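Local coordinates for hemolysin-related protein (Vibrio cholerae serotype O1, PDB 5V6F) that binds mannose-containing glycans through this second beta-prism lectin domain of RbmC, a biofilm protein, here holding a mannotriose, at residues Met25-Gly30 with Val83-Thr88; Ser29-Asp34 with Tyr75-Tyr80; Ile33-Ile36 with Asn42-Gly45; Val68-Gly73 with Glu132-Val137. All coordinates share one frame; numbering follows the deposited sequence.

All four contacts lie in one beta-prism domain built of three antiparallel four-stranded sheets. Contact 1 joins the sheet of strand 24-29 to that of strand 80-89. Contact 4 joins strand 65-75, in the same sheet as 80-89, to the third sheet through strand 131-137. Their centres are about 9 Å apart. Contact 3 is a hairpin pair at the edge of the first sheet, its centre about 10 Å from that of contact 1. In sequence it lies between the two segments of contact 1. Contact 2, its centre about 12 Å from that of contact 1, joins two loops at the glycan. Contacts 1 and 4 make the core between sheets, while contacts 2 and 3, sharing Asp34, shape the glycan end.

Contact 1: residues Met25-Gly30 with Val83-Thr88; sequences MYLRSG and VAIKFT. With MAN (alpha-D-mannopyranose), chain B.
Met25 and Leu27 of strand 24-29 reach across the domain core to Ile85 and Phe87 of strand 80-89. The N-to-C directions of the two strand segments are 141° apart, with axes 9.6 Å apart at closest. No hydrogen bond links them. Side chains alone bridge the gap. Met25 is stretched out from end to end: CG lies anti to the backbone N (chi1 -180°) and the rest of the chain is extended. This carries its sulfur to the Phe87 ring, and Met25 SD lies 3.8 Å from Phe87 CE2. It is an oblique Met-aromatic contact, since SD lies 66° off the ring normal. The two side chains meet at about a right angle. Leu27 comes at Phe87 from the opposing direction. Its CD2 sits at the ring edge, 4.0 Å from Phe87 CZ. The same methyl touches the tip of Ile85, with Leu27 CD2 3.9 Å from Ile85 CD1. Within its own strand, Ile85 lays CG2 over one face of the Phe87 ring. Ile36 of the neighbouring strand 33-37 packs on both Met25 and Leu27. Val68 of strand 65-75 packs on Phe87. The contact thus joins two sheets of the beta-prism inside its core.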
loop_
_atom_site.group_PDB
_atom_site.type_symbol
_atom_site.label_atom_id
_atom_site.label_comp_id
_atom_site.label_asym_id
_atom_site.label_seq_id
_atom_site.Cartn_x
_atom_site.Cartn_y
_atom_site.Cartn_z
ATOM N N MET A 25 -9.570 1.875 0.288
ATOM C CA MET A 25 -8.178 2.051 -0.106
ATOM C C MET A 25 -8.022 1.511 -1.522
ATOM O O MET A 25 -8.348 0.345 -1.781
ATOM C CB MET A 25 -7.245 1.320 0.862
ATOM C CG MET A 25 -5.774 1.438 0.550
ATOM S SD MET A 25 -4.842 0.404 1.690
ATOM C CE MET A 25 -3.163 0.772 1.188
ATOM N N TYR A 26 -7.545 2.357 -2.433
ATOM C CA TYR A 26 -7.345 1.992 -3.828
ATOM C C TYR A 26 -5.858 1.833 -4.113
ATOM O O TYR A 26 -5.033 2.597 -3.603
ATOM C CB TYR A 26 -7.939 3.046 -4.769
ATOM C CG TYR A 26 -9.441 2.984 -4.919
ATOM C CD1 TYR A 26 -10.277 3.697 -4.068
ATOM C CD2 TYR A 26 -10.027 2.222 -5.925
ATOM C CE1 TYR A 26 -11.656 3.645 -4.210
ATOM C CE2 TYR A 26 -11.403 2.162 -6.068
ATOM C CZ TYR A 26 -12.211 2.874 -5.209
ATOM O OH TYR A 26 -13.583 2.825 -5.353
ATOM N N LEU A 27 -5.523 0.842 -4.938
ATOM C CA LEU A 27 -4.141 0.571 -5.298
ATOM C C LEU A 27 -4.038 0.259 -6.780
ATOM O O LEU A 27 -4.911 -0.406 -7.346
ATOM C CB LEU A 27 -3.571 -0.610 -4.507
ATOM C CG LEU A 27 -3.549 -0.491 -2.984
ATOM C CD1 LEU A 27 -4.825 -1.059 -2.369
ATOM C CD2 LEU A 27 -2.312 -1.183 -2.431
ATOM N N ARG A 28 -2.969 0.755 -7.402
ATOM C CA ARG A 28 -2.477 0.229 -8.667
ATOM C C ARG A 28 -1.271 -0.647 -8.373
ATOM O O ARG A 28 -0.398 -0.262 -7.587
ATOM C CB ARG A 28 -2.098 1.352 -9.636
ATOM C CG ARG A 28 -3.282 1.933 -10.394
ATOM C CD ARG A 28 -2.841 2.825 -11.557
ATOM N NE ARG A 28 -2.559 4.202 -11.143
ATOM C CZ ARG A 28 -1.344 4.721 -10.956
ATOM N NH1 ARG A 28 -0.245 3.994 -11.131
ATOM N NH2 ARG A 28 -1.225 5.989 -10.587
ATOM N N SER A 29 -1.226 -1.829 -8.984
ATOM C CA SER A 29 -0.150 -2.761 -8.701
ATOM C C SER A 29 0.137 -3.611 -9.930
ATOM O O SER A 29 -0.717 -3.798 -10.804
ATOM C CB SER A 29 -0.483 -3.660 -7.498
ATOM O OG SER A 29 -1.571 -4.533 -7.779
ATOM N N GLY A 30 1.365 -4.123 -9.973
ATOM C CA GLY A 30 1.808 -5.094 -10.957
ATOM C C GLY A 30 2.748 -6.076 -10.286
ATOM O O GLY A 30 2.314 -6.851 -9.428
ATOM N N VAL A 83 6.722 -4.009 -2.566
ATOM C CA VAL A 83 6.452 -4.830 -3.736
ATOM C C VAL A 83 5.183 -5.662 -3.595
ATOM O O VAL A 83 4.590 -6.027 -4.620
ATOM C CB VAL A 83 7.654 -5.735 -4.088
ATOM C CG1 VAL A 83 8.847 -4.874 -4.500
ATOM C CG2 VAL A 83 8.025 -6.659 -2.930
ATOM N N ALA A 84 4.726 -5.947 -2.375
ATOM C CA ALA A 84 3.507 -6.719 -2.205
ATOM C C ALA A 84 2.844 -6.356 -0.885
ATOM O O ALA A 84 3.516 -6.052 0.105
ATOM C CB ALA A 84 3.785 -8.224 -2.252
ATOM N N ILE A 85 1.512 -6.390 -0.887
ATOM C CA ILE A 85 0.721 -6.255 0.331
ATOM C C ILE A 85 -0.336 -7.341 0.330
ATOM O O ILE A 85 -1.123 -7.451 -0.619
ATOM C CB ILE A 85 0.040 -4.880 0.462
ATOM C CG1 ILE A 85 1.046 -3.745 0.294
ATOM C CG2 ILE A 85 -0.642 -4.771 1.829
ATOM C CD1 ILE A 85 0.393 -2.406 0.060
ATOM N N LYS A 86 -0.367 -8.128 1.399
ATOM C CA LYS A 86 -1.438 -9.083 1.635
ATOM C C LYS A 86 -2.401 -8.482 2.651
ATOM O O LYS A 86 -2.007 -8.180 3.782
ATOM C CB LYS A 86 -0.883 -10.414 2.134
ATOM C CG LYS A 86 -1.944 -11.451 2.438
ATOM C CD LYS A 86 -1.323 -12.728 2.969
ATOM C CE LYS A 86 -2.368 -13.637 3.574
ATOM N NZ LYS A 86 -1.745 -14.823 4.231
ATOM N N PHE A 87 -3.651 -8.296 2.239
ATOM C CA PHE A 87 -4.703 -7.770 3.100
ATOM C C PHE A 87 -5.560 -8.932 3.590
ATOM O O PHE A 87 -6.148 -9.651 2.778
ATOM C CB PHE A 87 -5.576 -6.763 2.348
ATOM C CG PHE A 87 -4.824 -5.584 1.782
ATOM C CD1 PHE A 87 -4.260 -5.643 0.520
ATOM C CD2 PHE A 87 -4.728 -4.399 2.494
ATOM C CE1 PHE A 87 -3.590 -4.550 -0.010
ATOM C CE2 PHE A 87 -4.055 -3.302 1.970
ATOM C CZ PHE A 87 -3.493 -3.378 0.717
ATOM N N THR A 88 -5.628 -9.117 4.907
ATOM C CA THR A 88 -6.514 -10.101 5.519
ATOM C C THR A 88 -7.701 -9.372 6.134
ATOM O O THR A 88 -7.522 -8.418 6.900
ATOM C CB THR A 88 -5.785 -10.933 6.579
ATOM O OG1 THR A 88 -4.706 -11.653 5.971
ATOM C CG2 THR A 88 -6.727 -11.938 7.226
HETATM C C1 MAN B . 4.909 -4.584 -14.112
HETATM C C2 MAN B . 3.793 -3.845 -14.832
HETATM C C3 MAN B . 4.007 -2.349 -14.673
HETATM C C4 MAN B . 4.207 -1.965 -13.184
HETATM C C5 MAN B . 5.301 -2.850 -12.528
HETATM C C6 MAN B . 5.439 -2.646 -11.013
HETATM O O2 MAN B . 2.526 -4.128 -14.250
HETATM O O3 MAN B . 2.927 -1.610 -15.241
HETATM O O4 MAN B . 4.609 -0.611 -13.091
HETATM O O5 MAN B . 4.992 -4.234 -12.759
HETATM O O6 MAN B . 4.171 -2.888 -10.404
#

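Contact 2: residues Ser29-Asp34 with Tyr75-Tyr80; sequences SGFAID and YNWGGY. With MAN (alpha-D-mannopyranose), chain B; BMA (beta-D-mannopyranose), chain C; MAN (alpha-D-mannopyranose), chain D.
Phe31 and Ala32 meet Tyr75 and Trp77 beside the bound mannotriose. Ala32 CB lies over one face of the Tyr75 ring, 3.9 Å from CE1. Phe31 CB is 3.7 Å from Tyr75 OH. The Phe31 ring presents its edge to the indole, with CD2 4.0 Å from Trp77 CZ3.

The mannose of chain B receives a nearly straight bond from Phe31 N to its ring oxygen O5 (167°), and Ala32 N donates to its O6. Asp34 takes the O6 hydroxyl on OD1 and the O4 hydroxyl on OD2, the latter at 2.5 Å. The central beta-mannose lies over one face of the Trp77 indole, as in the CH-pi contacts of lectins, with its C1 3.5 Å from Trp77 CZ2. Its O4 is in the plane of the Tyr75 ring and hydrogen-bonded to Tyr75 OH at 2.8 Å. The mannose of chain D comes to Trp77 CD1 through its O5.

Further out, a type I turn from Tyr75 to Gly78 sets the two aromatics on one loop. Tyr75 CG is anti to the backbone N (chi1 -171°), which aims the phenol at the sugars. Tyr102 stacks on Phe31. Gly53 N, Gly54 N and Thr51 O add to the grip on the chain B mannose. The chemistry is lectin-like: a carboxylate takes two hydroxyls, amides donate to the ring oxygen and O6, and an indole face takes the next sugar.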
loop_
_atom_site.group_PDB
_atom_site.type_symbol
_atom_site.label_atom_id
_atom_site.label_comp_id
_atom_site.label_asym_id
_atom_site.label_seq_id
_atom_site.Cartn_x
_atom_site.Cartn_y
_atom_site.Cartn_z
ATOM N N SER A 29 -1.226 -1.829 -8.984
ATOM C CA SER A 29 -0.150 -2.761 -8.701
ATOM C C SER A 29 0.137 -3.611 -9.930
ATOM O O SER A 29 -0.717 -3.798 -10.804
ATOM C CB SER A 29 -0.483 -3.660 -7.498
ATOM O OG SER A 29 -1.571 -4.533 -7.779
ATOM N N GLY A 30 1.365 -4.123 -9.973
ATOM C CA GLY A 30 1.808 -5.094 -10.957
ATOM C C GLY A 30 2.748 -6.076 -10.286
ATOM O O GLY A 30 2.314 -6.851 -9.428
ATOM N N PHE A 31 4.032 -6.055 -10.658
ATOM C CA PHE A 31 5.058 -6.774 -9.908
ATOM C C PHE A 31 5.426 -6.066 -8.612
ATOM O O PHE A 31 6.166 -6.634 -7.800
ATOM C CB PHE A 31 6.332 -6.950 -10.744
ATOM C CG PHE A 31 6.184 -7.874 -11.930
ATOM C CD1 PHE A 31 4.965 -8.446 -12.255
ATOM C CD2 PHE A 31 7.284 -8.164 -12.723
ATOM C CE1 PHE A 31 4.843 -9.288 -13.346
ATOM C CE2 PHE A 31 7.170 -9.006 -13.815
ATOM C CZ PHE A 31 5.945 -9.568 -14.126
ATOM N N ALA A 32 4.943 -4.844 -8.412
ATOM C CA ALA A 32 5.181 -4.076 -7.197
ATOM C C ALA A 32 3.920 -3.271 -6.908
ATOM O O ALA A 32 2.889 -3.447 -7.565
ATOM C CB ALA A 32 6.419 -3.184 -7.345
ATOM N N ILE A 33 3.995 -2.387 -5.918
ATOM C CA ILE A 33 2.899 -1.479 -5.600
ATOM C C ILE A 33 3.200 -0.144 -6.275
ATOM O O ILE A 33 4.165 0.545 -5.920
ATOM C CB ILE A 33 2.712 -1.322 -4.084
ATOM C CG1 ILE A 33 2.390 -2.675 -3.427
ATOM C CG2 ILE A 33 1.619 -0.293 -3.784
ATOM C CD1 ILE A 33 1.171 -3.410 -3.993
ATOM N N ASP A 34 2.371 0.229 -7.254
ATOM C CA ASP A 34 2.611 1.428 -8.049
ATOM C C ASP A 34 2.038 2.689 -7.413
ATOM O O ASP A 34 2.662 3.754 -7.490
ATOM C CB ASP A 34 2.016 1.263 -9.452
ATOM C CG ASP A 34 2.687 0.159 -10.246
ATOM O OD1 ASP A 34 2.307 -1.018 -10.072
ATOM O OD2 ASP A 34 3.595 0.473 -11.048
ATOM N N TYR A 75 13.756 -3.841 -5.489
ATOM C CA TYR A 75 13.081 -4.196 -6.727
ATOM C C TYR A 75 14.092 -4.435 -7.842
ATOM O O TYR A 75 15.085 -3.714 -7.968
ATOM C CB TYR A 75 12.117 -3.070 -7.097
ATOM C CG TYR A 75 11.175 -3.348 -8.240
ATOM C CD1 TYR A 75 10.362 -4.476 -8.250
ATOM C CD2 TYR A 75 11.069 -2.457 -9.299
ATOM C CE1 TYR A 75 9.487 -4.719 -9.295
ATOM C CE2 TYR A 75 10.194 -2.689 -10.345
ATOM C CZ TYR A 75 9.404 -3.820 -10.337
ATOM O OH TYR A 75 8.528 -4.069 -11.370
ATOM N N ASN A 76 13.823 -5.450 -8.669
ATOM C CA ASN A 76 14.796 -5.877 -9.668
ATOM C C ASN A 76 15.071 -4.821 -10.729
ATOM O O ASN A 76 16.128 -4.869 -11.369
ATOM C CB ASN A 76 14.327 -7.155 -10.357
ATOM C CG ASN A 76 14.510 -8.383 -9.498
ATOM O OD1 ASN A 76 15.218 -8.371 -8.488
ATOM N ND2 ASN A 76 13.870 -9.455 -9.900
ATOM N N TRP A 77 14.150 -3.889 -10.956
ATOM C CA TRP A 77 14.383 -2.809 -11.905
ATOM C C TRP A 77 14.824 -1.529 -11.207
ATOM O O TRP A 77 14.912 -0.476 -11.849
ATOM C CB TRP A 77 13.133 -2.588 -12.762
ATOM C CG TRP A 77 12.978 -3.700 -13.754
ATOM C CD1 TRP A 77 13.495 -3.749 -15.017
ATOM C CD2 TRP A 77 12.299 -4.945 -13.552
ATOM N NE1 TRP A 77 13.170 -4.939 -15.616
ATOM C CE2 TRP A 77 12.438 -5.693 -14.738
ATOM C CE3 TRP A 77 11.580 -5.497 -12.486
ATOM C CZ2 TRP A 77 11.884 -6.965 -14.888
ATOM C CZ3 TRP A 77 11.031 -6.757 -12.640
ATOM C CH2 TRP A 77 11.182 -7.473 -13.834
ATOM N N GLY A 78 15.131 -1.611 -9.910
ATOM C CA GLY A 78 15.775 -0.532 -9.195
ATOM C C GLY A 78 15.046 -0.080 -7.949
ATOM O O GLY A 78 13.815 0.026 -7.934
ATOM N N GLY A 79 15.809 0.189 -6.897
ATOM C CA GLY A 79 15.309 0.901 -5.743
ATOM C C GLY A 79 14.612 0.006 -4.734
ATOM O O GLY A 79 14.142 -1.091 -5.039
ATOM N N TYR A 80 14.547 0.510 -3.503
ATOM C CA TYR A 80 13.813 -0.129 -2.420
ATOM C C TYR A 80 12.387 0.409 -2.393
ATOM O O TYR A 80 12.177 1.619 -2.248
ATOM C CB TYR A 80 14.510 0.118 -1.080
ATOM C CG TYR A 80 15.698 -0.787 -0.849
ATOM C CD1 TYR A 80 15.541 -2.035 -0.261
ATOM C CD2 TYR A 80 16.974 -0.400 -1.235
ATOM C CE1 TYR A 80 16.625 -2.869 -0.054
ATOM C CE2 TYR A 80 18.064 -1.227 -1.031
ATOM C CZ TYR A 80 17.881 -2.460 -0.442
ATOM O OH TYR A 80 18.957 -3.293 -0.239
HETATM C C1 MAN B . 4.909 -4.584 -14.112
HETATM C C2 MAN B . 3.793 -3.845 -14.832
HETATM C C3 MAN B . 4.007 -2.349 -14.673
HETATM C C4 MAN B . 4.207 -1.965 -13.184
HETATM C C5 MAN B . 5.301 -2.850 -12.528
HETATM C C6 MAN B . 5.439 -2.646 -11.013
HETATM O O2 MAN B . 2.526 -4.128 -14.250
HETATM O O3 MAN B . 2.927 -1.610 -15.241
HETATM O O4 MAN B . 4.609 -0.611 -13.091
HETATM O O5 MAN B . 4.992 -4.234 -12.759
HETATM O O6 MAN B . 4.171 -2.888 -10.404
HETATM C C1 BMA C . 9.675 -5.103 -16.928
HETATM C C2 BMA C . 9.931 -3.625 -17.196
HETATM C C3 BMA C . 9.852 -2.843 -15.862
HETATM C C4 BMA C . 8.619 -3.215 -15.029
HETATM C C5 BMA C . 8.451 -4.743 -14.944
HETATM C C6 BMA C . 7.155 -5.157 -14.307
HETATM O O1 BMA C . 9.618 -5.777 -18.164
HETATM O O2 BMA C . 8.946 -3.091 -18.073
HETATM O O3 BMA C . 9.821 -1.446 -16.067
HETATM O O4 BMA C . 8.749 -2.645 -13.714
HETATM O O5 BMA C . 8.456 -5.288 -16.280
HETATM O O6 BMA C . 6.127 -4.322 -14.817
HETATM C C1 MAN D . 11.060 -0.796 -15.757
HETATM C C2 MAN D . 10.779 0.703 -15.788
HETATM C C3 MAN D . 10.557 1.139 -17.239
HETATM C C4 MAN D . 11.720 0.669 -18.128
HETATM C C5 MAN D . 11.873 -0.850 -18.001
HETATM C C6 MAN D . 13.047 -1.396 -18.783
HETATM O O2 MAN D . 11.894 1.457 -15.298
HETATM O O3 MAN D . 10.366 2.545 -17.352
HETATM O O4 MAN D . 11.466 0.994 -19.482
HETATM O O5 MAN D . 12.089 -1.176 -16.617
HETATM O O6 MAN D . 14.198 -0.646 -18.428
#

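Contact 3: residues Ile33-Ile36 with Asn42-Gly45. With MAN (alpha-D-mannopyranose), chain B.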
loop_
_atom_site.group_PDB
_atom_site.type_symbol
_atom_site.label_atom_id
_atom_site.label_comp_id
_atom_site.label_asym_id
_atom_site.label_seq_id
_atom_site.Cartn_x
_atom_site.Cartn_y
_atom_site.Cartn_z
ATOM N N ILE A 33 3.995 -2.387 -5.918
ATOM C CA ILE A 33 2.899 -1.479 -5.600
ATOM C C ILE A 33 3.200 -0.144 -6.275
ATOM O O ILE A 33 4.165 0.545 -5.920
ATOM C CB ILE A 33 2.712 -1.322 -4.084
ATOM C CG1 ILE A 33 2.390 -2.675 -3.427
ATOM C CG2 ILE A 33 1.619 -0.293 -3.784
ATOM C CD1 ILE A 33 1.171 -3.410 -3.993
ATOM N N ASP A 34 2.371 0.229 -7.254
ATOM C CA ASP A 34 2.611 1.428 -8.049
ATOM C C ASP A 34 2.038 2.689 -7.413
ATOM O O ASP A 34 2.662 3.754 -7.490
ATOM C CB ASP A 34 2.016 1.263 -9.452
ATOM C CG ASP A 34 2.687 0.159 -10.246
ATOM O OD1 ASP A 34 2.307 -1.018 -10.072
ATOM O OD2 ASP A 34 3.595 0.473 -11.048
ATOM N N ALA A 35 0.865 2.596 -6.785
ATOM C CA ALA A 35 0.211 3.776 -6.239
ATOM C C ALA A 35 -0.849 3.366 -5.226
ATOM O O ALA A 35 -1.444 2.290 -5.333
ATOM C CB ALA A 35 -0.427 4.620 -7.346
ATOM N N ILE A 36 -1.088 4.252 -4.255
ATOM C CA ILE A 36 -2.081 4.056 -3.203
ATOM C C ILE A 36 -2.900 5.327 -3.043
ATOM O O ILE A 36 -2.346 6.432 -3.018
ATOM C CB ILE A 36 -1.421 3.691 -1.858
ATOM C CG1 ILE A 36 -0.833 2.283 -1.920
ATOM C CG2 ILE A 36 -2.423 3.812 -0.699
ATOM C CD1 ILE A 36 -0.000 1.902 -0.708
ATOM N N ASN A 42 -7.373 9.973 -6.452
ATOM C CA ASN A 42 -6.308 10.598 -5.674
ATOM C C ASN A 42 -5.143 9.656 -5.372
ATOM O O ASN A 42 -4.393 9.898 -4.420
ATOM C CB ASN A 42 -6.869 11.196 -4.379
ATOM C CG ASN A 42 -7.276 10.151 -3.351
ATOM O OD1 ASN A 42 -7.053 8.952 -3.519
ATOM N ND2 ASN A 42 -7.866 10.619 -2.256
ATOM N N LEU A 43 -4.942 8.616 -6.178
ATOM C CA LEU A 43 -3.834 7.705 -5.923
ATOM C C LEU A 43 -2.498 8.439 -5.979
ATOM O O LEU A 43 -2.282 9.321 -6.815
ATOM C CB LEU A 43 -3.843 6.549 -6.923
ATOM C CG LEU A 43 -4.880 5.454 -6.641
ATOM C CD1 LEU A 43 -6.219 5.796 -7.274
ATOM C CD2 LEU A 43 -4.387 4.098 -7.126
ATOM N N VAL A 44 -1.602 8.049 -5.075
ATOM C CA VAL A 44 -0.272 8.629 -4.922
ATOM C C VAL A 44 0.732 7.574 -5.366
ATOM O O VAL A 44 0.731 6.455 -4.842
ATOM C CB VAL A 44 -0.010 9.046 -3.462
ATOM C CG1 VAL A 44 1.430 9.517 -3.275
ATOM C CG2 VAL A 44 -0.994 10.118 -3.021
ATOM N N GLY A 45 1.583 7.921 -6.316
ATOM C CA GLY A 45 2.586 6.989 -6.793
ATOM C C GLY A 45 2.999 7.339 -8.212
ATOM O O GLY A 45 2.916 8.492 -8.623
HETATM C C1 MAN B . 4.909 -4.584 -14.112
HETATM C C2 MAN B . 3.793 -3.845 -14.832
HETATM C C3 MAN B . 4.007 -2.349 -14.673
HETATM C C4 MAN B . 4.207 -1.965 -13.184
HETATM C C5 MAN B . 5.301 -2.850 -12.528
HETATM C C6 MAN B . 5.439 -2.646 -11.013
HETATM O O2 MAN B . 2.526 -4.128 -14.250
HETATM O O3 MAN B . 2.927 -1.610 -15.241
HETATM O O4 MAN B . 4.609 -0.611 -13.091
HETATM O O5 MAN B . 4.992 -4.234 -12.759
HETATM O O6 MAN B . 4.171 -2.888 -10.404
#
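Ile36 and Val44 form an antiparallel hydrogen-bonded pair in the beta hairpin of strands 33-37 and 44-45, at the edge of a beta-prism sheet. Their backbones are joined by two bonds. Ile36 N donates to Val44 O at 2.9 Å. Val44 N donates to Ile36 O at 2.7 Å. Ala35 and Gly45 make the next pair, a non-hydrogen-bonded one with CA atoms only 4.0 Å apart. Gly45 has no side chain to fit in this close approach, and its CA makes a CA-H...O contact with Asp34 O. Ala35 CA does the same with Val44 O, at 3.1 Å. Asp34 and Ala35 both face Arg28 of strand 24-29, a classic beta bulge.

Among the side chains, Ala35 CB meets Leu43 CB at 3.9 Å. Leu43 CG stands anti to its own carbonyl carbon (chi1 -77°), which helps bring Leu43 CD2 to 3.9 Å from Ala35 O. Ile36 and Val44 lie on one face of the sheet and pack inward: both touch Val124, and Ile36 also touches Phe134. The amide of Asn42 is held by the hairpin loop, where its OD1 accepts from Thr38 N and Thr39 N. At the bulge, the Asp34 side chain turns away from the hairpin to the glycan. At the other end of the pairing, Leu43 CA makes a CA-H...O contact with Ile36 O at 3.5 Å.

Contact 4: residues Val68-Gly73 with Glu132-Val137; sequences VEVTSG and EGFQFV
Val70 and Val68 of strand 65-75 face Phe134 and Phe136 of strand 131-137 across the core of the beta-prism. The strands belong to different sheets, and the nearest CA atoms, those of Val68 and Phe136, are 10.7 Å apart. All the contact between the segments is apolar. Val70 CG2 meets the far end of the Phe134 ring, 3.9 Å from both CE1 and CZ. The methyl approaches obliquely. Phe134 CG sits between its backbone N and carbonyl carbon (chi1 78°), and this swings the ring toward Val70. Val68 makes the second pair: its CG1 lies at the edge of the Phe136 ring, near the ring plane and 4.2 Å from CE2. Each pair therefore joins one valine methyl to one ring, and the two rings follow each other on the same side of strand 131-137.

No hydrogen bond crosses between the segments. This is core packing between two sheets of the beta-prism, made by side chains alone, as the backbones are too far apart to pair.

Ile82 and Ile85 of strand 80-89 pack on Phe134, while Phe7 meets it at an angle of about 50° between the ring planes. Ile122 of strand 121-126 touches Phe136. In this way strand 65-75 and its neighbour 80-89 face the sheet that holds strands 121-126 and 131-137.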
loop_
_atom_site.group_PDB
_atom_site.type_symbol
_atom_site.label_atom_id
_atom_site.label_comp_id
_atom_site.label_asym_id
_atom_site.label_seq_id
_atom_site.Cartn_x
_atom_site.Cartn_y
_atom_site.Cartn_z
ATOM N N VAL A 68 -2.402 -6.500 7.767
ATOM C CA VAL A 68 -1.622 -6.425 6.541
ATOM C C VAL A 68 -0.307 -7.158 6.749
ATOM O O VAL A 68 0.239 -7.206 7.855
ATOM C CB VAL A 68 -1.357 -4.969 6.093
ATOM C CG1 VAL A 68 -2.659 -4.293 5.688
ATOM C CG2 VAL A 68 -0.655 -4.176 7.197
ATOM N N GLU A 69 0.187 -7.742 5.663
ATOM C CA GLU A 69 1.512 -8.343 5.590
ATOM C C GLU A 69 2.190 -7.676 4.405
ATOM O O GLU A 69 1.805 -7.917 3.256
ATOM C CB GLU A 69 1.415 -9.857 5.414
ATOM C CG GLU A 69 2.720 -10.615 5.451
ATOM C CD GLU A 69 2.501 -12.109 5.322
ATOM O OE1 GLU A 69 2.429 -12.607 4.180
ATOM O OE2 GLU A 69 2.369 -12.783 6.365
ATOM N N VAL A 70 3.162 -6.809 4.678
ATOM C CA VAL A 70 3.756 -5.937 3.670
ATOM C C VAL A 70 5.150 -6.452 3.355
ATOM O O VAL A 70 5.999 -6.549 4.250
ATOM C CB VAL A 70 3.813 -4.478 4.148
ATOM C CG1 VAL A 70 4.413 -3.577 3.068
ATOM C CG2 VAL A 70 2.426 -3.991 4.537
ATOM N N THR A 71 5.391 -6.769 2.087
ATOM C CA THR A 71 6.706 -7.197 1.628
ATOM C C THR A 71 7.367 -6.040 0.886
ATOM O O THR A 71 6.797 -5.495 -0.066
ATOM C CB THR A 71 6.605 -8.431 0.733
ATOM O OG1 THR A 71 5.924 -9.476 1.435
ATOM C CG2 THR A 71 7.996 -8.928 0.340
ATOM N N SER A 72 8.566 -5.672 1.325
ATOM C CA SER A 72 9.346 -4.613 0.704
ATOM C C SER A 72 10.721 -5.168 0.372
ATOM O O SER A 72 11.164 -6.157 0.958
ATOM C CB SER A 72 9.483 -3.394 1.628
ATOM O OG SER A 72 8.226 -2.958 2.110
ATOM N N GLY A 73 11.403 -4.533 -0.574
ATOM C CA GLY A 73 12.753 -4.967 -0.882
ATOM C C GLY A 73 13.354 -4.194 -2.031
ATOM O O GLY A 73 12.821 -3.178 -2.483
ATOM N N GLU A 132 7.134 3.704 -1.954
ATOM C CA GLU A 132 8.183 3.279 -1.043
ATOM C C GLU A 132 7.651 2.912 0.335
ATOM O O GLU A 132 8.210 2.024 0.985
ATOM C CB GLU A 132 9.245 4.370 -0.911
ATOM C CG GLU A 132 10.205 4.416 -2.093
ATOM C CD GLU A 132 9.587 5.030 -3.333
ATOM O OE1 GLU A 132 9.118 6.186 -3.253
ATOM O OE2 GLU A 132 9.571 4.365 -4.390
ATOM N N GLY A 133 6.581 3.560 0.795
ATOM C CA GLY A 133 6.049 3.251 2.110
ATOM C C GLY A 133 4.628 3.745 2.269
ATOM O O GLY A 133 4.132 4.547 1.475
ATOM N N PHE A 134 3.968 3.244 3.315
ATOM C CA PHE A 134 2.667 3.772 3.704
ATOM C C PHE A 134 2.433 3.512 5.185
ATOM O O PHE A 134 3.112 2.699 5.816
ATOM C CB PHE A 134 1.520 3.193 2.853
ATOM C CG PHE A 134 1.091 1.796 3.235
ATOM C CD1 PHE A 134 1.725 0.688 2.695
ATOM C CD2 PHE A 134 0.031 1.593 4.106
ATOM C CE1 PHE A 134 1.327 -0.593 3.030
ATOM C CE2 PHE A 134 -0.375 0.311 4.443
ATOM C CZ PHE A 134 0.274 -0.781 3.907
ATOM N N GLN A 135 1.461 4.236 5.731
ATOM C CA GLN A 135 1.175 4.208 7.156
ATOM C C GLN A 135 -0.297 4.512 7.377
ATOM O O GLN A 135 -0.866 5.375 6.705
ATOM C CB GLN A 135 2.044 5.229 7.896
ATOM C CG GLN A 135 1.721 5.392 9.361
ATOM C CD GLN A 135 2.522 6.503 9.997
ATOM O OE1 GLN A 135 2.645 7.597 9.439
ATOM N NE2 GLN A 135 3.087 6.227 11.166
ATOM N N PHE A 136 -0.899 3.801 8.325
ATOM C CA PHE A 136 -2.263 4.072 8.763
ATOM C C PHE A 136 -2.251 5.003 9.971
ATOM O O PHE A 136 -1.425 4.852 10.875
ATOM C CB PHE A 136 -2.983 2.775 9.144
ATOM C CG PHE A 136 -3.218 1.823 7.998
ATOM C CD1 PHE A 136 -3.615 2.278 6.752
ATOM C CD2 PHE A 136 -3.056 0.460 8.184
ATOM C CE1 PHE A 136 -3.841 1.394 5.714
ATOM C CE2 PHE A 136 -3.282 -0.429 7.150
ATOM C CZ PHE A 136 -3.673 0.039 5.915
ATOM N N VAL A 137 -3.190 5.945 9.994
ATOM C CA VAL A 137 -3.335 6.908 11.081
ATOM C C VAL A 137 -4.740 6.782 11.657
ATOM O O VAL A 137 -5.709 6.618 10.910
ATOM C CB VAL A 137 -3.082 8.353 10.599
ATOM C CG1 VAL A 137 -3.053 9.311 11.775
ATOM C CG2 VAL A 137 -1.790 8.444 9.788
#